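Local coordinates for calcium-regulated actin-bundling protein (Dictyostelium discoideum, PDB 4X3N) that binds actin filaments and calcium, bundles F-actin, and may contribute to the structure and reorganization of filopodia and pseudopodia during cell movement, at residues Ala61-Ser66 against Tyr159-Phe164; Tyr65-Glu70 against Lys116-Thr121; Arg249-Lys254 against Gly274-Met279. All coordinates share one frame; numbering follows the deposited sequence.

Interaction 1: Ala61-Ser66 against Tyr159-Phe164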
loop_
_atom_site.group_PDB
_atom_site.type_symbol
_atom_site.label_atom_id
_atom_site.label_comp_id
_atom_site.label_asym_id
_atom_site.label_seq_id
_atom_site.Cartn_x
_atom_site.Cartn_y
_atom_site.Cartn_z
ATOM N N ALA A 61 -9.266 -0.708 31.473
ATOM C CA ALA A 61 -9.208 -1.932 30.684
ATOM C C ALA A 61 -10.491 -2.203 29.948
ATOM O O ALA A 61 -10.497 -2.495 28.749
ATOM C CB ALA A 61 -8.808 -3.115 31.555
ATOM N N GLU A 62 -11.602 -2.064 30.611
ATOM C CA GLU A 62 -12.876 -2.309 29.991
ATOM C C GLU A 62 -13.142 -1.426 28.760
ATOM O O GLU A 62 -13.689 -1.882 27.782
ATOM C CB GLU A 62 -14.019 -2.165 31.001
ATOM C CG GLU A 62 -15.388 -2.423 30.419
ATOM C CD GLU A 62 -15.537 -3.833 29.874
ATOM O OE1 GLU A 62 -14.789 -4.760 30.259
ATOM O OE2 GLU A 62 -16.370 -4.008 28.970
ATOM N N PHE A 63 -12.752 -0.168 28.825
ATOM C CA PHE A 63 -12.911 0.668 27.687
ATOM C C PHE A 63 -11.970 0.235 26.557
ATOM O O PHE A 63 -12.302 0.246 25.379
ATOM C CB PHE A 63 -12.560 2.081 28.102
ATOM C CG PHE A 63 -12.796 3.082 27.042
ATOM C CD1 PHE A 63 -11.827 3.319 26.048
ATOM C CD2 PHE A 63 -13.961 3.859 27.048
ATOM C CE1 PHE A 63 -12.061 4.268 25.063
ATOM C CE2 PHE A 63 -14.181 4.821 26.069
ATOM C CZ PHE A 63 -13.259 5.009 25.052
ATOM N N ILE A 64 -10.787 -0.149 26.931
ATOM C CA ILE A 64 -9.764 -0.509 25.939
ATOM C C ILE A 64 -10.298 -1.689 25.165
ATOM O O ILE A 64 -10.191 -1.771 23.929
ATOM C CB ILE A 64 -8.419 -0.771 26.609
ATOM C CG1 ILE A 64 -7.777 0.550 27.017
ATOM C CG2 ILE A 64 -7.453 -1.512 25.617
ATOM C CD1 ILE A 64 -6.739 0.414 28.071
ATOM N N TYR A 65 -10.909 -2.600 25.906
ATOM C CA TYR A 65 -11.453 -3.838 25.347
ATOM C C TYR A 65 -12.702 -3.663 24.542
ATOM O O TYR A 65 -12.790 -4.113 23.364
ATOM C CB TYR A 65 -11.708 -4.849 26.482
ATOM C CG TYR A 65 -12.214 -6.183 25.986
ATOM C CD1 TYR A 65 -13.593 -6.403 25.839
ATOM C CD2 TYR A 65 -11.336 -7.220 25.681
ATOM C CE1 TYR A 65 -14.068 -7.631 25.385
ATOM C CE2 TYR A 65 -11.813 -8.434 25.218
ATOM C CZ TYR A 65 -13.181 -8.618 25.082
ATOM O OH TYR A 65 -13.646 -9.840 24.634
ATOM N N SER A 66 -13.663 -2.957 25.134
ATOM C CA SER A 66 -14.996 -2.859 24.542
ATOM C C SER A 66 -15.125 -1.786 23.475
ATOM O O SER A 66 -15.935 -1.921 22.568
ATOM C CB SER A 66 -16.025 -2.570 25.647
ATOM O OG SER A 66 -16.204 -3.770 26.335
ATOM N N TYR A 159 -0.447 7.154 23.218
ATOM C CA TYR A 159 -0.767 8.552 23.088
ATOM C C TYR A 159 -2.046 8.871 23.861
ATOM O O TYR A 159 -2.090 9.873 24.540
ATOM C CB TYR A 159 -0.824 9.034 21.635
ATOM C CG TYR A 159 -0.951 10.552 21.550
ATOM C CD1 TYR A 159 0.117 11.377 21.909
ATOM C CD2 TYR A 159 -2.151 11.147 21.177
ATOM C CE1 TYR A 159 -0.007 12.753 21.877
ATOM C CE2 TYR A 159 -2.295 12.511 21.165
ATOM C CZ TYR A 159 -1.224 13.298 21.511
ATOM O OH TYR A 159 -1.368 14.642 21.454
ATOM N N GLN A 160 -3.032 7.986 23.845
ATOM C CA GLN A 160 -4.251 8.221 24.638
ATOM C C GLN A 160 -3.935 8.364 26.132
ATOM O O GLN A 160 -4.459 9.242 26.802
ATOM C CB GLN A 160 -5.251 7.125 24.388
ATOM C CG GLN A 160 -6.523 7.211 25.183
ATOM C CD GLN A 160 -7.395 8.399 24.803
ATOM O OE1 GLN A 160 -7.769 8.539 23.671
ATOM N NE2 GLN A 160 -7.718 9.246 25.769
ATOM N N TYR A 161 -3.018 7.543 26.629
ATOM C CA TYR A 161 -2.730 7.458 28.068
ATOM C C TYR A 161 -1.424 8.109 28.324
ATOM O O TYR A 161 -0.692 7.731 29.231
ATOM C CB TYR A 161 -2.770 5.982 28.470
ATOM C CG TYR A 161 -4.110 5.430 28.262
ATOM C CD1 TYR A 161 -5.188 5.829 29.055
ATOM C CD2 TYR A 161 -4.363 4.514 27.250
ATOM C CE1 TYR A 161 -6.459 5.316 28.859
ATOM C CE2 TYR A 161 -5.644 4.002 27.060
ATOM C CZ TYR A 161 -6.680 4.404 27.843
ATOM O OH TYR A 161 -7.933 3.901 27.566
ATOM N N LYS A 162 -1.119 9.161 27.553
ATOM C CA LYS A 162 0.160 9.791 27.656
ATOM C C LYS A 162 0.452 10.525 28.991
ATOM O O LYS A 162 1.640 10.794 29.274
ATOM C CB LYS A 162 0.423 10.765 26.498
ATOM C CG LYS A 162 -0.428 12.054 26.535
ATOM C CD LYS A 162 -0.276 12.856 25.271
ATOM C CE LYS A 162 -1.358 13.922 25.165
ATOM N NZ LYS A 162 -1.066 14.947 26.186
ATOM N N ASP A 163 -0.560 10.804 29.812
ATOM C CA ASP A 163 -0.310 11.345 31.196
ATOM C C ASP A 163 0.629 10.422 31.981
ATOM O O ASP A 163 1.254 10.829 32.928
ATOM C CB ASP A 163 -1.592 11.399 32.035
ATOM C CG ASP A 163 -2.653 12.292 31.452
ATOM O OD1 ASP A 163 -2.303 13.281 30.723
ATOM O OD2 ASP A 163 -3.871 11.974 31.743
ATOM N N PHE A 164 0.722 9.142 31.623
ATOM C CA PHE A 164 1.714 8.294 32.276
ATOM C C PHE A 164 2.519 7.373 31.348
ATOM O O PHE A 164 3.539 6.931 31.782
ATOM C CB PHE A 164 1.100 7.411 33.386
ATOM C CG PHE A 164 0.005 6.553 32.909
ATOM C CD1 PHE A 164 0.288 5.354 32.284
ATOM C CD2 PHE A 164 -1.298 6.948 33.070
ATOM C CE1 PHE A 164 -0.739 4.593 31.802
ATOM C CE2 PHE A 164 -2.322 6.202 32.560
ATOM C CZ PHE A 164 -2.039 5.011 31.927
#
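Y161 reaches from the end of helix 153-160 to I64 and F63 on the first turns of helix 61-79, and its path illustrates how one long side chain can span two backbones whose nearest CA atoms, those of I64 and Q160, stay 10.4 Å apart. Its CB points at the opposing helix, and CG is set anti to its own carbonyl carbon (chi1 -63°), which sends the ring toward helix 61-79. CG of Q160, the preceding residue, lies over the centre of one ring face, 3.8 Å above the plane. Farther out, CE2 comes to 3.9 Å from CD1 of I64, and CZ lies about as close to the same methyl, which approaches the ring obliquely. The hydroxyl goes deepest: OH of Y161 lies 3.4 Å from CG1 of I64 and 4.2 Å from CD1 of the F63 ring. I64 offers its longer branch, while its CG2 turns elsewhere, anti to the backbone N.

Y161 is the first residue to leave helical angles after helix 153-160, which follows the calcium loop and carries the ligand E155. With D144, N146, D148 and R150 the site is consistent with an EF-hand, and the contact packs the end of its exiting helix against helix 61-79. F153 and L157 of that helix also touch I64. Apolar packing places the ring, while a hydrogen bond with OG of S125, outside the two segments, satisfies the buried hydroxyl, which across the contact meets only carbon atoms of I64 and F63.

Interaction 2: Tyr65-Glu70 against Lys116-Thr121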
loop_
_atom_site.group_PDB
_atom_site.type_symbol
_atom_site.label_atom_id
_atom_site.label_comp_id
_atom_site.label_asym_id
_atom_site.label_seq_id
_atom_site.Cartn_x
_atom_site.Cartn_y
_atom_site.Cartn_z
ATOM N N TYR A 65 -10.909 -2.600 25.906
ATOM C CA TYR A 65 -11.453 -3.838 25.347
ATOM C C TYR A 65 -12.702 -3.663 24.542
ATOM O O TYR A 65 -12.790 -4.113 23.364
ATOM C CB TYR A 65 -11.708 -4.849 26.482
ATOM C CG TYR A 65 -12.214 -6.183 25.986
ATOM C CD1 TYR A 65 -13.593 -6.403 25.839
ATOM C CD2 TYR A 65 -11.336 -7.220 25.681
ATOM C CE1 TYR A 65 -14.068 -7.631 25.385
ATOM C CE2 TYR A 65 -11.813 -8.434 25.218
ATOM C CZ TYR A 65 -13.181 -8.618 25.082
ATOM O OH TYR A 65 -13.646 -9.840 24.634
ATOM N N SER A 66 -13.663 -2.957 25.134
ATOM C CA SER A 66 -14.996 -2.859 24.542
ATOM C C SER A 66 -15.125 -1.786 23.475
ATOM O O SER A 66 -15.935 -1.921 22.568
ATOM C CB SER A 66 -16.025 -2.570 25.647
ATOM O OG SER A 66 -16.204 -3.770 26.335
ATOM N N VAL A 67 -14.358 -0.725 23.609
ATOM C CA VAL A 67 -14.471 0.428 22.727
ATOM C C VAL A 67 -13.235 0.643 21.891
ATOM O O VAL A 67 -13.341 0.798 20.689
ATOM C CB VAL A 67 -14.703 1.724 23.520
ATOM C CG1 VAL A 67 -14.975 2.913 22.589
ATOM C CG2 VAL A 67 -15.860 1.579 24.500
ATOM N N GLY A 68 -12.052 0.698 22.508
ATOM C CA GLY A 68 -10.822 0.915 21.727
ATOM C C GLY A 68 -10.560 -0.200 20.726
ATOM O O GLY A 68 -10.476 0.022 19.480
ATOM N N TRP A 69 -10.514 -1.419 21.237
ATOM C CA TRP A 69 -10.271 -2.582 20.378
ATOM C C TRP A 69 -11.324 -2.779 19.298
ATOM O O TRP A 69 -10.977 -3.053 18.107
ATOM C CB TRP A 69 -10.123 -3.810 21.239
ATOM C CG TRP A 69 -9.664 -5.041 20.578
ATOM C CD1 TRP A 69 -8.675 -5.142 19.697
ATOM C CD2 TRP A 69 -10.138 -6.387 20.815
ATOM N NE1 TRP A 69 -8.484 -6.491 19.365
ATOM C CE2 TRP A 69 -9.413 -7.238 20.010
ATOM C CE3 TRP A 69 -11.158 -6.931 21.603
ATOM C CZ2 TRP A 69 -9.641 -8.623 19.970
ATOM C CZ3 TRP A 69 -11.375 -8.314 21.577
ATOM C CH2 TRP A 69 -10.626 -9.134 20.776
ATOM N N GLU A 70 -12.598 -2.714 19.688
ATOM C CA GLU A 70 -13.673 -2.947 18.744
ATOM C C GLU A 70 -13.592 -1.973 17.656
ATOM O O GLU A 70 -13.792 -2.333 16.505
ATOM C CB GLU A 70 -15.056 -2.841 19.358
ATOM C CG GLU A 70 -15.399 -4.095 20.175
ATOM C CD GLU A 70 -15.358 -5.377 19.314
ATOM O OE1 GLU A 70 -15.917 -5.315 18.205
ATOM O OE2 GLU A 70 -14.771 -6.420 19.737
ATOM N N LYS A 116 -23.207 7.366 27.234
ATOM C CA LYS A 116 -22.709 8.298 28.217
ATOM C C LYS A 116 -22.072 7.612 29.436
ATOM O O LYS A 116 -21.301 8.233 30.165
ATOM C CB LYS A 116 -23.805 9.275 28.640
ATOM C CG LYS A 116 -24.952 8.698 29.479
ATOM C CD LYS A 116 -26.152 9.651 29.516
ATOM C CE LYS A 116 -25.810 11.046 30.055
ATOM N NZ LYS A 116 -26.070 11.218 31.514
ATOM N N ASN A 117 -22.409 6.344 29.648
ATOM C CA ASN A 117 -21.795 5.538 30.701
ATOM C C ASN A 117 -20.284 5.422 30.481
ATOM O O ASN A 117 -19.471 5.760 31.348
ATOM C CB ASN A 117 -22.441 4.133 30.741
ATOM C CG ASN A 117 -21.557 3.090 31.415
ATOM O OD1 ASN A 117 -21.228 3.186 32.604
ATOM N ND2 ASN A 117 -21.168 2.084 30.648
ATOM N N TYR A 118 -19.922 4.933 29.307
ATOM C CA TYR A 118 -18.527 4.925 28.911
ATOM C C TYR A 118 -17.847 6.281 29.088
ATOM O O TYR A 118 -16.714 6.367 29.571
ATOM C CB TYR A 118 -18.430 4.460 27.498
ATOM C CG TYR A 118 -18.637 2.952 27.325
ATOM C CD1 TYR A 118 -17.679 2.050 27.768
ATOM C CD2 TYR A 118 -19.757 2.435 26.667
ATOM C CE1 TYR A 118 -17.849 0.677 27.589
ATOM C CE2 TYR A 118 -19.909 1.075 26.471
ATOM C CZ TYR A 118 -18.948 0.212 26.936
ATOM O OH TYR A 118 -19.069 -1.133 26.789
ATOM N N ALA A 119 -18.535 7.370 28.773
ATOM C CA ALA A 119 -17.884 8.687 28.821
ATOM C C ALA A 119 -17.660 9.244 30.223
ATOM O O ALA A 119 -16.628 9.865 30.528
ATOM C CB ALA A 119 -18.657 9.655 27.950
ATOM N N THR A 120 -18.626 9.022 31.101
ATOM C CA THR A 120 -18.501 9.429 32.501
ATOM C C THR A 120 -17.627 8.430 33.286
ATOM O O THR A 120 -16.903 8.807 34.192
ATOM C CB THR A 120 -19.933 9.521 33.175
ATOM O OG1 THR A 120 -20.770 8.462 32.690
ATOM C CG2 THR A 120 -20.643 10.783 32.764
ATOM N N THR A 121 -17.706 7.155 32.963
ATOM C CA THR A 121 -16.917 6.182 33.717
ATOM C C THR A 121 -15.426 6.148 33.338
ATOM O O THR A 121 -14.620 5.755 34.150
ATOM C CB THR A 121 -17.470 4.763 33.581
ATOM O OG1 THR A 121 -18.878 4.783 33.775
ATOM C CG2 THR A 121 -16.814 3.791 34.640
#
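V67 lays its CG2 methyl over one face of the Y118 ring, 3.9 Å from the ring centroid and 20° off the normal, a CH-pi contact. The methyl is displaced toward the CD1-CE1 side, 3.8 Å from CD1 of Y118. V67 places this branch anti to its carbonyl carbon, and the two side chains run past one another in opposite directions. On the other face of the ring ND2 of N117, the preceding residue, stands 4.2 Å above the centre, so the tyrosine is layered between an amide and a methyl. Helix 61-79 widens here into a pi-type turn at 65-69, and the short helix 116-121 meets it at this turn, while L106 and F109 of helix 96-111 pack on V67 as well. At the ring's outer end OH of Y118 lies 3.6 Å from CB of S66, whose OG donates a hydrogen bond to OE2 of E62, one turn earlier in the same helix. Replacing Y118 by an alanine would probably take the ring face from CG2 of V67 and open a gap beside S66. Within helix 116-121, OG1 and N of T120 grip the carbonyl O of K116 from opposite faces of its plane.

Interaction 3: Arg249-Lys254 against Gly274-Met279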
loop_
_atom_site.group_PDB
_atom_site.type_symbol
_atom_site.label_atom_id
_atom_site.label_comp_id
_atom_site.label_asym_id
_atom_site.label_seq_id
_atom_site.Cartn_x
_atom_site.Cartn_y
_atom_site.Cartn_z
ATOM N N ARG A 249 -8.200 -20.680 33.338
ATOM C CA ARG A 249 -8.095 -21.023 34.773
ATOM C C ARG A 249 -6.688 -21.395 35.220
ATOM O O ARG A 249 -6.177 -20.811 36.175
ATOM C CB ARG A 249 -9.038 -22.179 35.133
ATOM C CG ARG A 249 -10.479 -21.711 35.302
ATOM C CD ARG A 249 -11.185 -22.254 36.558
ATOM N NE ARG A 249 -11.855 -23.541 36.302
ATOM C CZ ARG A 249 -12.979 -23.711 35.585
ATOM N NH1 ARG A 249 -13.588 -22.679 35.028
ATOM N NH2 ARG A 249 -13.498 -24.932 35.414
ATOM N N THR A 250 -6.057 -22.376 34.573
ATOM C CA THR A 250 -4.746 -22.755 35.075
ATOM C C THR A 250 -3.767 -21.622 34.933
ATOM O O THR A 250 -2.983 -21.374 35.849
ATOM C CB THR A 250 -4.143 -24.145 34.623
ATOM O OG1 THR A 250 -3.058 -23.980 33.720
ATOM C CG2 THR A 250 -5.130 -25.091 34.090
ATOM N N ALA A 251 -3.817 -20.876 33.838
ATOM C CA ALA A 251 -3.007 -19.644 33.730
ATOM C C ALA A 251 -3.332 -18.620 34.816
ATOM O O ALA A 251 -2.445 -18.023 35.392
ATOM C CB ALA A 251 -3.218 -18.982 32.379
ATOM N N SER A 252 -4.598 -18.416 35.099
ATOM C CA SER A 252 -4.997 -17.378 36.062
ATOM C C SER A 252 -4.546 -17.788 37.498
ATOM O O SER A 252 -3.890 -17.030 38.211
ATOM C CB SER A 252 -6.515 -17.180 35.967
ATOM O OG SER A 252 -6.917 -16.850 34.605
ATOM N N LYS A 253 -4.851 -19.024 37.894
ATOM C CA LYS A 253 -4.358 -19.559 39.166
ATOM C C LYS A 253 -2.875 -19.378 39.317
ATOM O O LYS A 253 -2.399 -19.065 40.396
ATOM C CB LYS A 253 -4.688 -21.054 39.346
ATOM C CG LYS A 253 -5.701 -21.403 40.447
ATOM C CD LYS A 253 -6.965 -20.525 40.447
ATOM C CE LYS A 253 -8.274 -21.318 40.506
ATOM N NZ LYS A 253 -8.805 -21.679 39.145
ATOM N N LYS A 254 -2.123 -19.624 38.260
ATOM C CA LYS A 254 -0.697 -19.544 38.387
ATOM C C LYS A 254 -0.194 -18.134 38.460
ATOM O O LYS A 254 0.777 -17.922 39.132
ATOM C CB LYS A 254 0.030 -20.280 37.285
ATOM C CG LYS A 254 1.518 -20.264 37.499
ATOM C CD LYS A 254 2.169 -21.511 36.945
ATOM C CE LYS A 254 3.677 -21.321 36.873
ATOM N NZ LYS A 254 4.309 -22.618 36.550
ATOM N N GLY A 274 -2.518 -7.999 32.998
ATOM C CA GLY A 274 -3.343 -7.548 31.877
ATOM C C GLY A 274 -3.755 -8.776 31.037
ATOM O O GLY A 274 -4.883 -8.887 30.551
ATOM N N ALA A 275 -2.812 -9.674 30.844
ATOM C CA ALA A 275 -3.087 -10.850 30.028
ATOM C C ALA A 275 -4.121 -11.677 30.703
ATOM O O ALA A 275 -4.995 -12.196 30.050
ATOM C CB ALA A 275 -1.831 -11.655 29.835
ATOM N N ILE A 276 -4.064 -11.736 32.043
ATOM C CA ILE A 276 -5.019 -12.521 32.808
ATOM C C ILE A 276 -6.352 -11.875 32.692
ATOM O O ILE A 276 -7.312 -12.523 32.332
ATOM C CB ILE A 276 -4.571 -12.762 34.283
ATOM C CG1 ILE A 276 -3.280 -13.578 34.374
ATOM C CG2 ILE A 276 -5.695 -13.406 35.069
ATOM C CD1 ILE A 276 -3.304 -14.899 33.626
ATOM N N TRP A 277 -6.433 -10.560 32.898
ATOM C CA TRP A 277 -7.712 -9.877 32.766
ATOM C C TRP A 277 -8.305 -10.052 31.331
ATOM O O TRP A 277 -9.502 -10.280 31.149
ATOM C CB TRP A 277 -7.541 -8.371 33.102
ATOM C CG TRP A 277 -8.851 -7.570 33.001
ATOM C CD1 TRP A 277 -9.719 -7.254 34.037
ATOM C CD2 TRP A 277 -9.433 -7.003 31.824
ATOM N NE1 TRP A 277 -10.781 -6.527 33.562
ATOM C CE2 TRP A 277 -10.646 -6.378 32.210
ATOM C CE3 TRP A 277 -9.067 -6.985 30.474
ATOM C CZ2 TRP A 277 -11.488 -5.746 31.288
ATOM C CZ3 TRP A 277 -9.892 -6.345 29.563
ATOM C CH2 TRP A 277 -11.095 -5.732 29.978
ATOM N N TRP A 278 -7.464 -9.916 30.300
ATOM C CA TRP A 278 -7.986 -9.906 28.909
ATOM C C TRP A 278 -8.561 -11.257 28.562
ATOM O O TRP A 278 -9.640 -11.385 28.013
ATOM C CB TRP A 278 -6.845 -9.583 27.932
ATOM C CG TRP A 278 -7.301 -9.350 26.538
ATOM C CD1 TRP A 278 -7.497 -10.312 25.548
ATOM C CD2 TRP A 278 -7.611 -8.097 25.930
ATOM N NE1 TRP A 278 -7.854 -9.722 24.404
ATOM C CE2 TRP A 278 -7.950 -8.362 24.597
ATOM C CE3 TRP A 278 -7.604 -6.766 26.371
ATOM C CZ2 TRP A 278 -8.330 -7.344 23.709
ATOM C CZ3 TRP A 278 -7.968 -5.753 25.475
ATOM C CH2 TRP A 278 -8.297 -6.041 24.173
ATOM N N MET A 279 -7.809 -12.282 28.902
ATOM C CA MET A 279 -8.257 -13.632 28.567
ATOM C C MET A 279 -9.536 -13.998 29.264
ATOM O O MET A 279 -10.413 -14.587 28.681
ATOM C CB MET A 279 -7.153 -14.635 28.905
ATOM C CG MET A 279 -6.027 -14.582 27.897
ATOM S SD MET A 279 -4.858 -15.942 28.076
ATOM C CE MET A 279 -4.543 -15.933 29.881
#
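Apolar contacts join I276 and M279 on one helix to A251 on the other. CD1 of I276 lies 4.3 Å from CB of A251, and M279 brings CE to 4.2 Å from the same methyl. The bend at chi3 (-48°) turns that terminal methyl of M279 toward helix 232-255.

Contacts of carbon with polar atoms come second. CD1 of I276 also sits 3.7 Å from the carbonyl O of A251, while its CG2, the branch anti to the backbone N, rests 3.7 Å from OG of S252. These are van der Waals approaches; the buried hydroxyl finds its polar partners in the carbonyl O of V248 and in ND2 of N280.

The backbones are nearest at S252 and I276, whose CA atoms are 5.8 Å apart. The segment axes approach to 10.0 Å and run roughly antiparallel, with 147° between their directions. Segment 249-254 falls within the F-actin bundling C-terminal family region. Helix 181-211 adds A186, which touches both A251 and M279, and L190 beside M279; on another side of helix 273-290, W278 packs on helix 42-57, so this helix joins the long helices to the rest of the protein.

Interactions 1 and 2 start from the same helix, 61-79, and overlap at Y65 and S66, whereas interaction 3 joins helices 232-255 and 273-290 some 20 Å away between centres. Each of the first two relies on a tyrosine, one just past the end of helix 153-160 and the other within helix 116-121, but interaction 1 is buried, interaction 2 only partly so, and the F63 ring packs beside Y118 between them. Interaction 3, also buried, uses aliphatic and small side chains in a helix pair instead of rings. The two regions are not separate: W277 and W278 pack against A61, E62, Y65 and W69, so the segment that bears I276 and M279 also packs on helix 61-79.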